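Local coordinates for beta-ketoacyl-[acyl-carrier-protein] synthase FabY (Pseudomonas aeruginosa, PDB 4CW4) that catalyses the condensation of acetyl-CoA with malonyl-ACP to give acetoacetyl-ACP, the primer with which bacterial fatty acid synthesis begins, at residues A[167-172]-A[346-351]; A[29-34]-A[43-48]; A[464-469]-A[532-537]. One frame throughout, in Å; residues are numbered along the deposited sequence.

In the fold
Three contacts distributed through one ketosynthase subunit illustrate that one fold is held together by dissimilar kinds of contact. None touches another: the centres of interactions 1 and 2 are 21 Å apart, those of 2 and 3 are 23 Å apart, and those of 1 and 3 are 26 Å apart. Interactions 1 and 3 each come within about 11 Å of a predicted catalytic histidine, Ala-351 of His-477 and Phe-534 of His-439, side chain to side chain. Interaction 2 lies away from the annotated sites, yet helix 482-496 receives Phe-30 from it and Cys-533 and Ile-535 from interaction 3. Pro-500 likewise meets both: Phe-30 and Val-34 rest on it, and Thr-469 bonds to its carbonyl.

Interaction 1 (A[167-172]-A[346-351]); sequences VKSAGQ and VDFRRA
Lys-168 and Phe-348 carry the apolar part of this contact, where the aliphatic root of a charged side chain serves as a lid on an aromatic ring. Lys-168 CB makes a CH-pi contact, 4.0 Å from the ring centroid of Phe-348 and 29° off the ring normal, and its CG passes beyond the rim at the outer end of the ring, 3.7 Å from Phe-348 CZ. The opposite face is covered by Val-346, whose CG1 stands over the ring centre, so the phenyl group is sandwiched between a lysine stem and a valine methyl. Phe-348 CG stands beside its own backbone N (chi1 -71°), which sends the ring along the 167-172 segment toward Lys-168. Ser-169 makes a second, van der Waals contact: its CB and OG approach Phe-348 CD1, OG obliquely to the ring, and OG also lies 3.6 Å from Ala-351 CB.

No hydrogen bond crosses between the segments; the polar ends of Lys-168 and Gln-172 bond elsewhere. Lys-168 bends at chi2, which carries its amine away from the ring to Leu-165 O and to a salt bridge with Asp-102. Gln-172 NE2 folds back to Ala-170 O at 3.0 Å in a nearly straight bond, reaching the oxygen from above the carbonyl plane.

In the N-terminal half of the ketosynthase fold, the contact thus joins a short strand to a 3-10 turn. Strand 169-171 pairs antiparallel with strand 91-93, whose Arg-93 touches both Lys-168 and Phe-348, while Val-346 and Phe-348 lean on helix 334-341.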
ATOM      1  N   VAL A 167      -9.809   7.990 -24.439  1.00 11.84           N
ATOM      2  CA  VAL A 167      -8.767   6.972 -24.570  1.00 11.07           C
ATOM      3  C   VAL A 167      -9.407   5.681 -25.057  1.00 11.72           C
ATOM      4  O   VAL A 167     -10.445   5.272 -24.532  1.00 13.16           O
ATOM      5  CB  VAL A 167      -8.098   6.751 -23.189  1.00 11.12           C
ATOM      6  CG1 VAL A 167      -7.196   5.520 -23.171  1.00 12.02           C
ATOM      7  CG2 VAL A 167      -7.325   8.006 -22.800  1.00 12.87           C
ATOM      8  N   LYS A 168      -8.803   5.043 -26.058  1.00 11.10           N
ATOM      9  CA  LYS A 168      -9.403   3.853 -26.662  1.00 10.81           C
ATOM     10  C   LYS A 168      -8.517   2.614 -26.562  1.00 10.36           C
ATOM     11  O   LYS A 168      -8.903   1.574 -27.076  1.00 11.54           O
ATOM     12  CB  LYS A 168      -9.717   4.065 -28.159  1.00 11.61           C
ATOM     13  CG  LYS A 168     -10.422   5.377 -28.533  1.00 13.06           C
ATOM     14  CD  LYS A 168     -11.836   5.458 -28.036  1.00 13.65           C
ATOM     15  CE  LYS A 168     -12.490   6.779 -28.465  1.00 13.87           C
ATOM     16  NZ  LYS A 168     -13.836   6.891 -27.885  1.00 14.95           N
ATOM     17  N   SER A 169      -7.336   2.737 -25.949  1.00  9.76           N
ATOM     18  CA  SER A 169      -6.319   1.691 -26.009  1.00 11.02           C
ATOM     19  C   SER A 169      -5.783   1.286 -24.639  1.00  9.47           C
ATOM     20  O   SER A 169      -5.845   2.051 -23.701  1.00  9.66           O
ATOM     21  CB  SER A 169      -5.168   2.140 -26.909  1.00 13.41           C
ATOM     22  OG  SER A 169      -4.809   3.481 -26.632  1.00 13.80           O
ATOM     23  N   ALA A 170      -5.277   0.064 -24.551  1.00  9.10           N
ATOM     24  CA  ALA A 170      -4.718  -0.482 -23.310  1.00  9.49           C
ATOM     25  C   ALA A 170      -3.864  -1.703 -23.590  1.00  9.43           C
ATOM     26  O   ALA A 170      -4.037  -2.358 -24.625  1.00 10.34           O
ATOM     27  CB  ALA A 170      -5.826  -0.860 -22.354  1.00  9.94           C
ATOM     28  N   GLY A 171      -2.965  -2.012 -22.656  1.00  9.79           N
ATOM     29  CA  GLY A 171      -2.240  -3.278 -22.667  1.00 10.29           C
ATOM     30  C   GLY A 171      -3.062  -4.348 -21.984  1.00 10.29           C
ATOM     31  O   GLY A 171      -3.245  -4.319 -20.775  1.00 11.04           O
ATOM     32  N   GLN A 172      -3.555  -5.288 -22.787  1.00 10.32           N
ATOM     33  CA  GLN A 172      -4.539  -6.293 -22.375  1.00 10.62           C
ATOM     34  C   GLN A 172      -3.969  -7.687 -22.483  1.00 10.79           C
ATOM     35  O   GLN A 172      -3.251  -7.973 -23.444  1.00 10.06           O
ATOM     36  CB  GLN A 172      -5.760  -6.188 -23.298  1.00  9.62           C
ATOM     37  CG  GLN A 172      -6.510  -4.865 -23.158  1.00 10.24           C
ATOM     38  CD  GLN A 172      -7.287  -4.512 -24.403  1.00 10.07           C
ATOM     39  OE1 GLN A 172      -8.420  -4.959 -24.590  1.00 11.28           O
ATOM     40  NE2 GLN A 172      -6.691  -3.700 -25.261  1.00 11.19           N
ATOM     41  N   VAL A 346      -6.395   6.104 -36.354  1.00 18.87           N
ATOM     42  CA  VAL A 346      -5.171   5.861 -35.594  1.00 19.12           C
ATOM     43  C   VAL A 346      -4.808   4.386 -35.489  1.00 16.09           C
ATOM     44  O   VAL A 346      -5.681   3.536 -35.420  1.00 15.65           O
ATOM     45  CB  VAL A 346      -5.354   6.406 -34.153  1.00 22.35           C
ATOM     46  CG1 VAL A 346      -4.264   5.918 -33.197  1.00 25.48           C
ATOM     47  CG2 VAL A 346      -5.418   7.920 -34.196  1.00 24.32           C
ATOM     48  N   ASP A 347      -3.506   4.105 -35.428  1.00 14.88           N
ATOM     49  CA  ASP A 347      -3.020   2.765 -35.131  1.00 14.91           C
ATOM     50  C   ASP A 347      -2.811   2.620 -33.612  1.00 13.59           C
ATOM     51  O   ASP A 347      -1.759   3.013 -33.071  1.00 13.26           O
ATOM     52  CB  ASP A 347      -1.706   2.516 -35.863  1.00 15.25           C
ATOM     53  CG  ASP A 347      -1.174   1.102 -35.673  1.00 16.98           C
ATOM     54  OD1 ASP A 347      -1.758   0.329 -34.874  1.00 16.48           O
ATOM     55  OD2 ASP A 347      -0.159   0.774 -36.345  1.00 17.80           O
ATOM     56  N   PHE A 348      -3.805   2.074 -32.915  1.00 13.25           N
ATOM     57  CA  PHE A 348      -3.725   1.994 -31.471  1.00 11.78           C
ATOM     58  C   PHE A 348      -2.656   1.012 -31.014  1.00 11.83           C
ATOM     59  O   PHE A 348      -2.262   1.050 -29.864  1.00 11.95           O
ATOM     60  CB  PHE A 348      -5.073   1.655 -30.857  1.00 11.71           C
ATOM     61  CG  PHE A 348      -6.063   2.776 -30.950  1.00 12.12           C
ATOM     62  CD1 PHE A 348      -5.920   3.888 -30.159  1.00 12.59           C
ATOM     63  CD2 PHE A 348      -7.127   2.724 -31.843  1.00 13.31           C
ATOM     64  CE1 PHE A 348      -6.817   4.944 -30.241  1.00 13.84           C
ATOM     65  CE2 PHE A 348      -8.027   3.769 -31.923  1.00 14.60           C
ATOM     66  CZ  PHE A 348      -7.861   4.891 -31.118  1.00 14.03           C
ATOM     67  N   ARG A 349      -2.186   0.145 -31.907  1.00 11.67           N
ATOM     68  CA  ARG A 349      -1.062  -0.721 -31.563  1.00 11.61           C
ATOM     69  C   ARG A 349       0.217   0.063 -31.340  1.00 10.68           C
ATOM     70  O   ARG A 349       1.149  -0.450 -30.724  1.00 10.43           O
ATOM     71  CB  ARG A 349      -0.866  -1.805 -32.624  1.00 12.81           C
ATOM     72  CG  ARG A 349      -2.076  -2.733 -32.648  1.00 15.57           C
ATOM     73  CD  ARG A 349      -2.096  -3.817 -33.701  1.00 18.60           C
ATOM     74  NE  ARG A 349      -3.232  -4.703 -33.395  1.00 22.92           N
ATOM     75  CZ  ARG A 349      -4.485  -4.496 -33.782  1.00 24.93           C
ATOM     76  NH1 ARG A 349      -4.791  -3.463 -34.562  1.00 26.00           N
ATOM     77  NH2 ARG A 349      -5.436  -5.344 -33.420  1.00 26.54           N
ATOM     78  N   ARG A 350       0.246   1.308 -31.809  1.00 10.36           N
ATOM     79  CA  ARG A 350       1.414   2.169 -31.613  1.00 10.94           C
ATOM     80  C   ARG A 350       1.079   3.297 -30.633  1.00 11.00           C
ATOM     81  O   ARG A 350       1.685   4.369 -30.670  1.00 11.63           O
ATOM     82  CB  ARG A 350       1.895   2.724 -32.948  1.00 12.15           C
ATOM     83  CG  ARG A 350       2.401   1.627 -33.884  1.00 13.35           C
ATOM     84  CD  ARG A 350       2.781   2.165 -35.244  1.00 14.61           C
ATOM     85  NE  ARG A 350       3.897   3.095 -35.172  1.00 16.60           N
ATOM     86  CZ  ARG A 350       4.360   3.819 -36.179  1.00 18.11           C
ATOM     87  NH1 ARG A 350       3.807   3.737 -37.380  1.00 20.06           N
ATOM     88  NH2 ARG A 350       5.376   4.649 -35.972  1.00 18.29           N
ATOM     89  N   ALA A 351       0.142   3.052 -29.720  1.00 10.83           N
ATOM     90  CA  ALA A 351      -0.225   4.103 -28.769  1.00 10.94           C
ATOM     91  C   ALA A 351       0.936   4.466 -27.845  1.00 10.59           C
ATOM     92  O   ALA A 351       1.034   5.603 -27.386  1.00 10.19           O
ATOM     93  CB  ALA A 351      -1.427   3.703 -27.952  1.00 11.20           C
TER

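Interaction 2 (A[29-34]-A[43-48])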
ATOM      1  N   GLY A  29       6.797 -14.427 -22.996  1.00  9.62           N
ATOM      2  CA  GLY A  29       6.379 -13.050 -23.228  1.00 10.32           C
ATOM      3  C   GLY A  29       7.467 -12.256 -23.932  1.00  8.82           C
ATOM      4  O   GLY A  29       7.209 -11.505 -24.861  1.00  9.18           O
ATOM      5  N   PHE A  30       8.705 -12.435 -23.478  1.00  8.71           N
ATOM      6  CA  PHE A  30       9.851 -11.819 -24.115  1.00  8.74           C
ATOM      7  C   PHE A  30       9.905 -12.212 -25.573  1.00  9.09           C
ATOM      8  O   PHE A  30      10.081 -11.371 -26.455  1.00  9.81           O
ATOM      9  CB  PHE A  30      11.138 -12.242 -23.400  1.00  9.90           C
ATOM     10  CG  PHE A  30      12.388 -11.738 -24.062  1.00  9.45           C
ATOM     11  CD1 PHE A  30      12.843 -10.457 -23.824  1.00  9.95           C
ATOM     12  CD2 PHE A  30      13.102 -12.534 -24.926  1.00 10.14           C
ATOM     13  CE1 PHE A  30      14.001  -9.998 -24.419  1.00 10.64           C
ATOM     14  CE2 PHE A  30      14.243 -12.058 -25.546  1.00 11.06           C
ATOM     15  CZ  PHE A  30      14.684 -10.786 -25.305  1.00 11.62           C
ATOM     16  N   ARG A  31       9.729 -13.494 -25.836  1.00  9.08           N
ATOM     17  CA  ARG A  31       9.796 -13.962 -27.206  1.00 10.67           C
ATOM     18  C   ARG A  31       8.715 -13.318 -28.070  1.00 10.07           C
ATOM     19  O   ARG A  31       8.964 -13.006 -29.225  1.00 10.85           O
ATOM     20  CB  ARG A  31       9.704 -15.478 -27.282  1.00 11.33           C
ATOM     21  CG  ARG A  31      10.985 -16.187 -26.924  1.00 12.94           C
ATOM     22  CD  ARG A  31      10.794 -17.675 -27.137  1.00 15.06           C
ATOM     23  NE  ARG A  31      10.545 -18.345 -25.892  1.00 14.96           N
ATOM     24  CZ  ARG A  31      10.294 -19.650 -25.781  1.00 14.65           C
ATOM     25  NH1 ARG A  31      10.073 -20.400 -26.853  1.00 14.17           N
ATOM     26  NH2 ARG A  31      10.191 -20.188 -24.588  1.00 15.94           N
ATOM     27  N   ARG A  32       7.512 -13.142 -27.537  1.00 10.08           N
ATOM     28  CA  ARG A  32       6.480 -12.435 -28.302  1.00  9.95           C
ATOM     29  C   ARG A  32       6.958 -11.021 -28.650  1.00 10.03           C
ATOM     30  O   ARG A  32       6.716 -10.534 -29.764  1.00  9.56           O
ATOM     31  CB  ARG A  32       5.160 -12.365 -27.533  1.00  9.59           C
ATOM     32  CG  ARG A  32       4.143 -11.345 -28.089  1.00 10.15           C
ATOM     33  CD  ARG A  32       3.658 -11.731 -29.455  1.00 11.30           C
ATOM     34  NE  ARG A  32       2.765 -10.732 -30.042  1.00 11.11           N
ATOM     35  CZ  ARG A  32       3.135  -9.771 -30.888  1.00 10.73           C
ATOM     36  NH1 ARG A  32       4.405  -9.629 -31.229  1.00 11.77           N
ATOM     37  NH2 ARG A  32       2.228  -8.930 -31.376  1.00 11.54           N
ATOM     38  N   MET A  33       7.608 -10.351 -27.702  1.00  9.66           N
ATOM     39  CA  MET A  33       8.052  -8.997 -27.963  1.00  8.67           C
ATOM     40  C   MET A  33       9.129  -8.943 -29.056  1.00 10.08           C
ATOM     41  O   MET A  33       9.133  -8.004 -29.843  1.00 12.16           O
ATOM     42  CB  MET A  33       8.503  -8.326 -26.666  1.00  9.19           C
ATOM     43  CG  MET A  33       7.346  -8.153 -25.707  1.00  9.80           C
ATOM     44  SD  MET A  33       7.701  -7.192 -24.222  1.00 10.35           S
ATOM     45  CE  MET A  33       8.247  -8.478 -23.100  1.00 12.83           C
ATOM     46  N   VAL A  34      10.001  -9.948 -29.125  1.00 11.28           N
ATOM     47  CA  VAL A  34      11.037  -9.981 -30.171  1.00 11.18           C
ATOM     48  C   VAL A  34      10.802 -11.114 -31.158  1.00 11.62           C
ATOM     49  O   VAL A  34      11.743 -11.710 -31.674  1.00 11.13           O
ATOM     50  CB  VAL A  34      12.453 -10.054 -29.561  1.00 11.80           C
ATOM     51  CG1 VAL A  34      12.719  -8.816 -28.713  1.00 13.06           C
ATOM     52  CG2 VAL A  34      12.640 -11.335 -28.748  1.00 12.42           C
ATOM     53  N   ARG A  43      10.134 -19.288 -31.951  1.00 11.97           N
ATOM     54  CA  ARG A  43       8.979 -18.487 -32.354  1.00 12.82           C
ATOM     55  C   ARG A  43       7.742 -19.361 -32.463  1.00 12.86           C
ATOM     56  O   ARG A  43       6.693 -19.010 -31.939  1.00 13.81           O
ATOM     57  CB  ARG A  43       9.238 -17.752 -33.676  1.00 14.42           C
ATOM     58  CG  ARG A  43       7.975 -17.193 -34.329  1.00 14.30           C
ATOM     59  CD  ARG A  43       8.247 -16.174 -35.423  1.00 15.83           C
ATOM     60  NE  ARG A  43       9.026 -16.796 -36.489  1.00 16.63           N
ATOM     61  CZ  ARG A  43      10.320 -16.575 -36.713  1.00 18.52           C
ATOM     62  NH1 ARG A  43      11.019 -15.701 -35.992  1.00 18.45           N
ATOM     63  NH2 ARG A  43      10.925 -17.230 -37.687  1.00 19.34           N
ATOM     64  N   GLN A  44       7.860 -20.502 -33.135  1.00 13.57           N
ATOM     65  CA  GLN A  44       6.697 -21.344 -33.369  1.00 14.86           C
ATOM     66  C   GLN A  44       6.205 -21.961 -32.066  1.00 13.82           C
ATOM     67  O   GLN A  44       5.007 -22.135 -31.860  1.00 15.24           O
ATOM     68  CB  GLN A  44       7.021 -22.405 -34.421  1.00 16.86           C
ATOM     69  CG  GLN A  44       7.159 -21.788 -35.807  1.00 18.56           C
ATOM     70  CD  GLN A  44       7.919 -22.653 -36.811  1.00 20.73           C
ATOM     71  OE1 GLN A  44       8.336 -23.786 -36.530  1.00 21.78           O
ATOM     72  NE2 GLN A  44       8.113 -22.103 -37.993  1.00 21.68           N
ATOM     73  N   GLU A  45       7.121 -22.273 -31.161  1.00 13.00           N
ATOM     74  CA  GLU A  45       6.731 -22.791 -29.859  1.00 12.13           C
ATOM     75  C   GLU A  45       5.926 -21.746 -29.077  1.00 11.79           C
ATOM     76  O   GLU A  45       4.877 -22.044 -28.506  1.00 12.68           O
ATOM     77  CB  GLU A  45       7.965 -23.177 -29.045  1.00 12.73           C
ATOM     78  CG  GLU A  45       7.605 -23.810 -27.716  1.00 13.85           C
ATOM     79  CD  GLU A  45       8.818 -24.121 -26.878  1.00 14.66           C
ATOM     80  OE1 GLU A  45       9.586 -23.179 -26.540  1.00 15.08           O
ATOM     81  OE2 GLU A  45       9.001 -25.314 -26.560  1.00 17.46           O
ATOM     82  N   THR A  46       6.420 -20.518 -29.034  1.00 11.35           N
ATOM     83  CA  THR A  46       5.704 -19.450 -28.335  1.00 11.51           C
ATOM     84  C   THR A  46       4.354 -19.161 -28.975  1.00 11.71           C
ATOM     85  O   THR A  46       3.371 -18.995 -28.265  1.00 11.60           O
ATOM     86  CB  THR A  46       6.559 -18.192 -28.265  1.00 11.22           C
ATOM     87  OG1 THR A  46       7.687 -18.445 -27.416  1.00 10.63           O
ATOM     88  CG2 THR A  46       5.768 -17.018 -27.707  1.00 11.69           C
ATOM     89  N   LEU A  47       4.310 -19.094 -30.299  1.00 10.94           N
ATOM     90  CA  LEU A  47       3.045 -18.912 -31.014  1.00 12.21           C
ATOM     91  C   LEU A  47       2.041 -20.024 -30.744  1.00 12.49           C
ATOM     92  O   LEU A  47       0.856 -19.753 -30.539  1.00 13.53           O
ATOM     93  CB  LEU A  47       3.261 -18.737 -32.522  1.00 13.15           C
ATOM     94  CG  LEU A  47       3.962 -17.456 -32.989  1.00 14.49           C
ATOM     95  CD1 LEU A  47       4.150 -17.452 -34.517  1.00 14.49           C
ATOM     96  CD2 LEU A  47       3.239 -16.205 -32.539  1.00 16.60           C
ATOM     97  N   ALA A  48       2.500 -21.270 -30.745  1.00 12.51           N
ATOM     98  CA  ALA A  48       1.619 -22.368 -30.400  1.00 13.02           C
ATOM     99  C   ALA A  48       1.053 -22.203 -28.992  1.00 12.60           C
ATOM    100  O   ALA A  48      -0.143 -22.392 -28.755  1.00 13.25           O
ATOM    101  CB  ALA A  48       2.352 -23.691 -30.528  1.00 13.39           C
TER
HETATM  102  O   HOH W   1      10.250 -22.892 -23.921  1.00 14.00           O
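Arg-31 reaches across a helix-loop-helix unit to Glu-45, a compact example of a salt bridge that ties two successive helices together. The axes of helix 29-33 and helix 43-48 cross at -113° and approach to 9.6 Å, a separation that the long arginine side chain spans. Its NH1 donates to Glu-45 OE1 at 2.8 Å in an almost perfectly straight bond lying in the guanidinium plane. The bond uses the anti lone pair of OE1; the two flat groups are turned 54° against each other, and OE1 alone makes the direct contact, a single-oxygen salt bridge and not a side-by-side pairing. Thr-46 approaches from a different direction: its OG1 sits over one guanidinium face, 3.3 Å from Arg-31 CZ, close but with no hydrogen bond, since the N-H bonds point elsewhere. Elsewhere in the contact, Thr-46 CG2 lies loosely against the backbone at Arg-32.

The next shell fixes these groups. Arg-31 is bent at chi3 (-101°), turning the guanidinium toward Glu-45 while NH1 also donates to Ala-42 O and NH2 to Phe-26 O; both amino groups are thereby held, and rotation of the plane is restrained. The Thr-46 hydroxyl is hydrogen-bonded to His-28 ND1, with a weak second bond to Ala-42 O.

Beyond that, Tyr-496 of helix 482-496 packs on Arg-31, and helix 565-590 meets Glu-45 through Gln-587 and Leu-590. Arg-32 is held elsewhere, by Thr-89 OG1 and by Phe-86 O near the end of helix 74-87. A water adds a second link alongside the direct salt bridge: it accepts from Arg-31 NH2 at 2.8 Å and donates to Glu-45 OE1 at 2.7 Å.

Interaction 3 (A[464-469]-A[532-537])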
ATOM      1  N   ASP A 464      29.474   5.256 -23.138  1.00 17.23           N
ATOM      2  CA  ASP A 464      28.993   5.778 -24.411  1.00 18.00           C
ATOM      3  C   ASP A 464      28.149   4.693 -25.070  1.00 16.08           C
ATOM      4  O   ASP A 464      28.307   3.521 -24.757  1.00 16.23           O
ATOM      5  CB  ASP A 464      30.163   6.193 -25.302  1.00 22.41           C
ATOM      6  CG  ASP A 464      29.729   7.081 -26.459  1.00 26.89           C
ATOM      7  OD1 ASP A 464      28.622   7.677 -26.399  1.00 27.65           O
ATOM      8  OD2 ASP A 464      30.497   7.182 -27.433  1.00 29.56           O
ATOM      9  N   GLY A 465      27.237   5.086 -25.953  1.00 15.37           N
ATOM     10  CA  GLY A 465      26.378   4.136 -26.642  1.00 14.78           C
ATOM     11  C   GLY A 465      25.612   3.218 -25.698  1.00 14.50           C
ATOM     12  O   GLY A 465      25.460   2.022 -25.957  1.00 15.48           O
ATOM     13  N   TRP A 466      25.138   3.773 -24.589  1.00 12.86           N
ATOM     14  CA  TRP A 466      24.502   2.974 -23.535  1.00 12.83           C
ATOM     15  C   TRP A 466      23.192   2.435 -24.072  1.00 12.58           C
ATOM     16  O   TRP A 466      22.288   3.212 -24.370  1.00 13.37           O
ATOM     17  CB  TRP A 466      24.214   3.827 -22.315  1.00 12.50           C
ATOM     18  CG  TRP A 466      24.181   3.130 -20.973  1.00 12.28           C
ATOM     19  CD1 TRP A 466      24.527   1.852 -20.685  1.00 12.29           C
ATOM     20  CD2 TRP A 466      23.794   3.735 -19.739  1.00 12.17           C
ATOM     21  NE1 TRP A 466      24.376   1.612 -19.335  1.00 12.20           N
ATOM     22  CE2 TRP A 466      23.932   2.761 -18.732  1.00 12.65           C
ATOM     23  CE3 TRP A 466      23.347   5.011 -19.397  1.00 12.53           C
ATOM     24  CZ2 TRP A 466      23.642   3.027 -17.388  1.00 13.36           C
ATOM     25  CZ3 TRP A 466      23.055   5.277 -18.070  1.00 12.68           C
ATOM     26  CH2 TRP A 466      23.216   4.287 -17.076  1.00 12.76           C
ATOM     27  N   PRO A 467      23.075   1.112 -24.204  1.00 12.18           N
ATOM     28  CA  PRO A 467      21.851   0.611 -24.833  1.00 11.97           C
ATOM     29  C   PRO A 467      20.637   0.777 -23.934  1.00 11.41           C
ATOM     30  O   PRO A 467      20.672   0.462 -22.727  1.00 11.61           O
ATOM     31  CB  PRO A 467      22.156  -0.871 -25.093  1.00 13.12           C
ATOM     32  CG  PRO A 467      23.659  -0.959 -25.037  1.00 12.28           C
ATOM     33  CD  PRO A 467      24.076   0.047 -24.021  1.00 12.43           C
ATOM     34  N   VAL A 468      19.564   1.267 -24.552  1.00 10.99           N
ATOM     35  CA  VAL A 468      18.302   1.543 -23.876  1.00 11.02           C
ATOM     36  C   VAL A 468      17.155   0.787 -24.548  1.00 10.91           C
ATOM     37  O   VAL A 468      17.028   0.780 -25.774  1.00 12.11           O
ATOM     38  CB  VAL A 468      17.989   3.068 -23.894  1.00 12.13           C
ATOM     39  CG1 VAL A 468      16.615   3.372 -23.305  1.00 12.86           C
ATOM     40  CG2 VAL A 468      19.064   3.858 -23.173  1.00 12.85           C
ATOM     41  N   THR A 469      16.308   0.165 -23.735  1.00 10.04           N
ATOM     42  CA  THR A 469      15.108  -0.501 -24.209  1.00 10.26           C
ATOM     43  C   THR A 469      13.926  -0.037 -23.346  1.00  9.81           C
ATOM     44  O   THR A 469      14.128   0.496 -22.259  1.00 10.78           O
ATOM     45  CB  THR A 469      15.296  -2.032 -24.198  1.00 11.85           C
ATOM     46  OG1 THR A 469      14.179  -2.685 -24.830  1.00 11.88           O
ATOM     47  CG2 THR A 469      15.495  -2.574 -22.788  1.00 11.60           C
ATOM     48  N   VAL A 532      24.747  -6.832 -17.216  1.00 12.14           N
ATOM     49  CA  VAL A 532      24.115  -6.049 -16.164  1.00 11.73           C
ATOM     50  C   VAL A 532      22.981  -5.232 -16.749  1.00 11.41           C
ATOM     51  O   VAL A 532      23.148  -4.608 -17.787  1.00 12.41           O
ATOM     52  CB  VAL A 532      25.117  -5.083 -15.534  1.00 12.84           C
ATOM     53  CG1 VAL A 532      24.439  -4.158 -14.488  1.00 13.60           C
ATOM     54  CG2 VAL A 532      26.264  -5.853 -14.923  1.00 14.35           C
ATOM     55  N   CYS A 533      21.830  -5.235 -16.066  1.00 10.11           N
ATOM     56  CA  CYS A 533      20.726  -4.363 -16.444  1.00 11.46           C
ATOM     57  C   CYS A 533      20.361  -3.431 -15.300  1.00 11.56           C
ATOM     58  O   CYS A 533      20.241  -3.862 -14.140  1.00 12.56           O
ATOM     59  CB  CYS A 533      19.482  -5.163 -16.817  1.00 12.01           C
ATOM     60  SG  CYS A 533      18.129  -4.119 -17.422  1.00 13.19           S
ATOM     61  N   PHE A 534      20.174  -2.160 -15.641  1.00 10.72           N
ATOM     62  CA  PHE A 534      19.628  -1.172 -14.726  1.00 10.42           C
ATOM     63  C   PHE A 534      18.151  -0.980 -15.057  1.00  9.71           C
ATOM     64  O   PHE A 534      17.796  -0.526 -16.158  1.00 11.02           O
ATOM     65  CB  PHE A 534      20.388   0.131 -14.884  1.00 11.24           C
ATOM     66  CG  PHE A 534      21.857  -0.016 -14.607  1.00 10.78           C
ATOM     67  CD1 PHE A 534      22.307  -0.141 -13.316  1.00 11.86           C
ATOM     68  CD2 PHE A 534      22.773  -0.065 -15.637  1.00 10.98           C
ATOM     69  CE1 PHE A 534      23.637  -0.289 -13.043  1.00 11.42           C
ATOM     70  CE2 PHE A 534      24.109  -0.224 -15.371  1.00 11.61           C
ATOM     71  CZ  PHE A 534      24.546  -0.336 -14.072  1.00 11.47           C
ATOM     72  N   ILE A 535      17.297  -1.350 -14.104  1.00  9.57           N
ATOM     73  CA  ILE A 535      15.853  -1.175 -14.231  1.00  9.99           C
ATOM     74  C   ILE A 535      15.491   0.195 -13.653  1.00  9.96           C
ATOM     75  O   ILE A 535      15.774   0.455 -12.477  1.00 11.82           O
ATOM     76  CB  ILE A 535      15.086  -2.248 -13.433  1.00 11.46           C
ATOM     77  CG1 ILE A 535      15.555  -3.674 -13.761  1.00 13.88           C
ATOM     78  CG2 ILE A 535      13.592  -2.106 -13.669  1.00 11.87           C
ATOM     79  CD1 ILE A 535      15.409  -4.099 -15.165  1.00 16.31           C
ATOM     80  N   ASN A 536      14.895   1.066 -14.464  1.00  8.98           N
ATOM     81  CA  ASN A 536      14.572   2.406 -14.020  1.00  9.27           C
ATOM     82  C   ASN A 536      13.071   2.662 -13.965  1.00 10.11           C
ATOM     83  O   ASN A 536      12.327   2.284 -14.879  1.00 10.15           O
ATOM     84  CB  ASN A 536      15.233   3.454 -14.913  1.00 11.10           C
ATOM     85  CG  ASN A 536      15.315   4.805 -14.222  1.00 11.67           C
ATOM     86  OD1 ASN A 536      15.604   4.878 -13.017  1.00 12.24           O
ATOM     87  ND2 ASN A 536      14.994   5.871 -14.946  1.00 13.04           N
ATOM     88  N   SER A 537      12.623   3.287 -12.887  0.66  7.81           N
ATOM     89  CA  SER A 537      11.189   3.475 -12.676  0.66  8.38           C
ATOM     90  C   SER A 537      10.874   4.700 -11.839  0.66  9.50           C
ATOM     91  O   SER A 537      11.668   5.185 -11.022  0.66  7.52           O
ATOM     92  CB  SER A 537      10.584   2.239 -12.015  0.66  9.35           C
ATOM     93  OG  SER A 537       9.172   2.237 -12.042  0.66 12.81           O
TER
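This is a purely apolar aromatic contact between two strands that are not direct neighbours, bridging Trp-466 and Phe-534 across the intervening strand 434-437, to which both strands run parallel. The benzo ring of Trp-466 does the touching: its CZ2 lies 3.7 Å from Phe-534 CD2 and 3.9 Å from Phe-534 CE2, the latter atom near the indole plane. The two planes are inclined at 67° with ring centroids 5.8 Å apart, an oblique pairing that belongs to neither of the classical stacking geometries. Trp-466 CG is roughly anti to its own backbone N, though turned well off it (chi1 -152°), and the indole reaches over strand 434-437 rather than along its own strand. Within the other strand, Val-532 CG1 covers one face of the Phe-534 ring toward its rim.

Ser-434 is shared by the pair: its OG hydrogen-bonds to Trp-466 NE1, satisfying the polar atom of a buried indole, and Phe-534 packs against the same serine. Helix 409-425 closes over this side of the strands, with Val-418 against Trp-466 and Ala-421 against Phe-534. Cys-533 and Ile-535 instead meet helix 482-496. Strands layered between helices in this way are characteristic of the C-terminal half of the thiolase-like fold, in which the predicted catalytic residues His-439 and His-477 follow strands 434-437 and 466-469.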